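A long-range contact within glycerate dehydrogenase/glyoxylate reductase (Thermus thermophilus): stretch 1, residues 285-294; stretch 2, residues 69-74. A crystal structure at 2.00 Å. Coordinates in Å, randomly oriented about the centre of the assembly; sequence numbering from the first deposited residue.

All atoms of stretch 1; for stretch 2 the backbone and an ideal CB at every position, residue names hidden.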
# COMPACT_ATOMS: atom_id res chain seq x y z
N THR A 285 0.28 -14.04 11.06
CA THR A 285 0.55 -13.32 12.30
C THR A 285 -0.49 -13.68 13.36
O THR A 285 -0.15 -13.98 14.51
CB THR A 285 0.54 -11.79 12.05
OG1 THR A 285 1.66 -11.44 11.22
CG2 THR A 285 0.64 -11.02 13.37
N ARG A 286 -1.77 -13.67 12.97
CA ARG A 286 -2.84 -13.99 13.90
C ARG A 286 -2.80 -15.46 14.36
O ARG A 286 -3.15 -15.77 15.50
CB ARG A 286 -4.20 -13.65 13.29
CG ARG A 286 -4.48 -12.13 13.19
CD ARG A 286 -4.68 -11.49 14.56
NE ARG A 286 -4.79 -10.02 14.49
CZ ARG A 286 -5.84 -9.36 14.01
NH1 ARG A 286 -6.90 -10.03 13.55
NH2 ARG A 286 -5.84 -8.04 13.98
N GLU A 287 -2.36 -16.36 13.48
CA GLU A 287 -2.26 -17.77 13.85
C GLU A 287 -1.07 -17.93 14.78
O GLU A 287 -1.11 -18.70 15.75
CB GLU A 287 -2.07 -18.65 12.60
CG GLU A 287 -3.18 -18.50 11.57
CD GLU A 287 -3.04 -19.46 10.40
OE1 GLU A 287 -1.89 -19.77 10.01
OE2 GLU A 287 -4.07 -19.90 9.85
N ARG A 288 -0.00 -17.19 14.50
CA ARG A 288 1.20 -17.22 15.31
C ARG A 288 0.90 -16.70 16.71
O ARG A 288 1.38 -17.23 17.71
CB ARG A 288 2.30 -16.39 14.64
CG ARG A 288 3.60 -16.28 15.43
CD ARG A 288 4.20 -17.65 15.75
NE ARG A 288 5.42 -17.52 16.54
CZ ARG A 288 5.96 -18.51 17.25
NH1 ARG A 288 5.40 -19.71 17.26
NH2 ARG A 288 7.07 -18.29 17.95
N MET A 289 0.08 -15.65 16.79
CA MET A 289 -0.30 -15.09 18.07
C MET A 289 -1.02 -16.15 18.91
O MET A 289 -0.86 -16.21 20.12
CB MET A 289 -1.22 -13.87 17.88
CG MET A 289 -0.47 -12.60 17.48
SD MET A 289 -1.56 -11.22 17.07
CE MET A 289 -2.44 -10.98 18.64
N ALA A 290 -1.82 -16.98 18.24
CA ALA A 290 -2.56 -18.04 18.91
C ALA A 290 -1.59 -19.09 19.46
O ALA A 290 -1.75 -19.55 20.58
CB ALA A 290 -3.55 -18.69 17.94
N GLU A 291 -0.59 -19.46 18.66
CA GLU A 291 0.40 -20.45 19.08
C GLU A 291 1.15 -19.98 20.31
O GLU A 291 1.39 -20.75 21.24
CB GLU A 291 1.42 -20.71 17.96
CG GLU A 291 0.84 -21.07 16.61
CD GLU A 291 1.93 -21.32 15.58
OE1 GLU A 291 2.88 -20.51 15.49
OE2 GLU A 291 1.83 -22.33 14.85
N VAL A 292 1.54 -18.71 20.32
CA VAL A 292 2.28 -18.14 21.44
C VAL A 292 1.43 -18.07 22.71
O VAL A 292 1.92 -18.36 23.80
CB VAL A 292 2.82 -16.73 21.08
CG1 VAL A 292 3.50 -16.10 22.29
CG2 VAL A 292 3.82 -16.85 19.93
N ALA A 293 0.17 -17.68 22.57
CA ALA A 293 -0.71 -17.61 23.74
C ALA A 293 -0.90 -19.03 24.29
O ALA A 293 -0.86 -19.25 25.49
CB ALA A 293 -2.05 -17.00 23.35
N VAL A 294 -1.12 -19.98 23.39
CA VAL A 294 -1.30 -21.37 23.79
C VAL A 294 -0.07 -21.90 24.51
O VAL A 294 -0.18 -22.56 25.54
CB VAL A 294 -1.61 -22.26 22.56
CG1 VAL A 294 -1.41 -23.73 22.89
CG2 VAL A 294 -3.03 -22.01 22.10
N UNK A 69 -3.55 -16.04 32.68
CA UNK A 69 -4.25 -15.20 31.73
C UNK A 69 -3.26 -15.02 30.59
O UNK A 69 -2.34 -14.20 30.67
CB UNK A 69 -4.70 -13.87 32.34
N UNK A 70 -3.42 -15.82 29.54
CA UNK A 70 -2.54 -15.75 28.37
C UNK A 70 -3.19 -14.83 27.35
O UNK A 70 -4.04 -15.25 26.56
CB UNK A 70 -2.28 -17.14 27.78
N UNK A 71 -2.78 -13.57 27.37
CA UNK A 71 -3.31 -12.56 26.47
C UNK A 71 -3.04 -12.80 25.00
O UNK A 71 -1.92 -13.12 24.60
CB UNK A 71 -2.74 -11.19 26.86
N UNK A 72 -4.08 -12.61 24.19
CA UNK A 72 -3.98 -12.75 22.75
C UNK A 72 -3.72 -11.33 22.26
O UNK A 72 -4.57 -10.71 21.63
CB UNK A 72 -5.23 -13.37 22.13
N UNK A 73 -2.54 -10.81 22.60
CA UNK A 73 -2.12 -9.46 22.24
C UNK A 73 -0.78 -9.14 22.88
O UNK A 73 -0.32 -9.86 23.77
CB UNK A 73 -3.17 -8.43 22.66
N UNK A 74 -0.14 -8.06 22.43
CA UNK A 74 1.14 -7.64 22.99
C UNK A 74 0.86 -6.69 24.16
O UNK A 74 1.52 -6.74 25.19
CB UNK A 74 2.02 -6.97 21.93

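Stretch 1 is a run of helix, and the side of it nearest stretch 2 carries Arg286, Met289, Ala290 and Ala293. Position 69 lies beyond the reach of this surface: nothing of stretch 1 comes within 5.5 Å of its ideal CB. Its phi/psi of -117/97 is extended, which β-branched residues favour, but many others would serve. The deposited residue is Ile69, which makes no contact with the helix.

Position 70 is different. Its CA lies 5.3 Å from the CA of Ala293, the closest CA pair between the two stretches, and its CA-to-CB bond points toward the helix. The ideal CB is already 3.4 Å from Ala293 O, so a small residue, alanine, glycine or perhaps serine, is the natural expectation. It is Ala70; its CB touches Ala293 O at 3.4 Å and lies 4.4 Å from Ala293 CB, so two methyl-bearing residues let the backbones come close.

At position 71 CA-to-CB points away, and stretch 1 sets little constraint on the side chain. The residue is Cys71, which meets the helix through its backbone, with Cys71 O 4.1 Å from Ala293 CB.

Position 72 has a sideways CA-to-CB bond, with its ideal CB 5.0 Å from Ala293 CB and 5.1 Å from Met289 CE. Farther along the helix lie apolar groups of Met289 and Ala290 and, beyond them, the carbonyl of Arg286. A long side chain could follow this surface; leucine or methionine would satisfy its apolar part, whereas an aromatic residue with a polar tip could also use the carbonyl. The deposited Tyr72, with chi1 in the t well, does both. Its hydroxyl donates a hydrogen bond from Tyr72 OH to Arg286 O at 2.6 Å, although that oxygen also accepts the helical bond from Ala290 N at 3.3 Å. Met289 CE sits over one ring face, 4.0 Å from the centroid of the Tyr72 ring and 10° off its normal, a CH-pi contact. Ala290 N lies at the ring edge, 3.4 Å from Tyr72 CE1, and Met289 CB packs 3.5 Å from the same Tyr72 CE1.

Position 73 turns CA-to-CB away, though its ideal CB is 4.8 Å from Met289 CE. Small or polar residues would suit it, among others. It is Ser73, whose CA touches Met289 CE at 3.9 Å; a weak bond joins Ser73 N to Cys71 O at 3.1 Å.

Position 74 points sideways into space that stretch 1 leaves empty, so its choice is open. Val74 makes no contact.

Stretch 2 (69-74) IACYSV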
# COMPACT_ATOMS: atom_id res chain seq x y z
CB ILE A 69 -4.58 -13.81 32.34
CG1 ILE A 69 -5.53 -13.98 33.53
CG2 ILE A 69 -5.23 -12.93 31.28
CD1 ILE A 69 -5.86 -12.67 34.23
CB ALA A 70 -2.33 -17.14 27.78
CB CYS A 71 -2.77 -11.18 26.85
SG CYS A 71 -3.30 -10.62 28.47
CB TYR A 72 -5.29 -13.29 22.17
CG TYR A 72 -5.25 -13.56 20.67
CD1 TYR A 72 -4.48 -14.60 20.16
CD2 TYR A 72 -5.95 -12.75 19.78
CE1 TYR A 72 -4.41 -14.84 18.78
CE2 TYR A 72 -5.88 -12.97 18.40
CZ TYR A 72 -5.11 -14.01 17.91
OH TYR A 72 -5.03 -14.22 16.54
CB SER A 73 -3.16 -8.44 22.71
OG SER A 73 -3.34 -8.50 24.12
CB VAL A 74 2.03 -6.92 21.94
CG1 VAL A 74 1.29 -5.75 21.32
CG2 VAL A 74 3.32 -6.45 22.59
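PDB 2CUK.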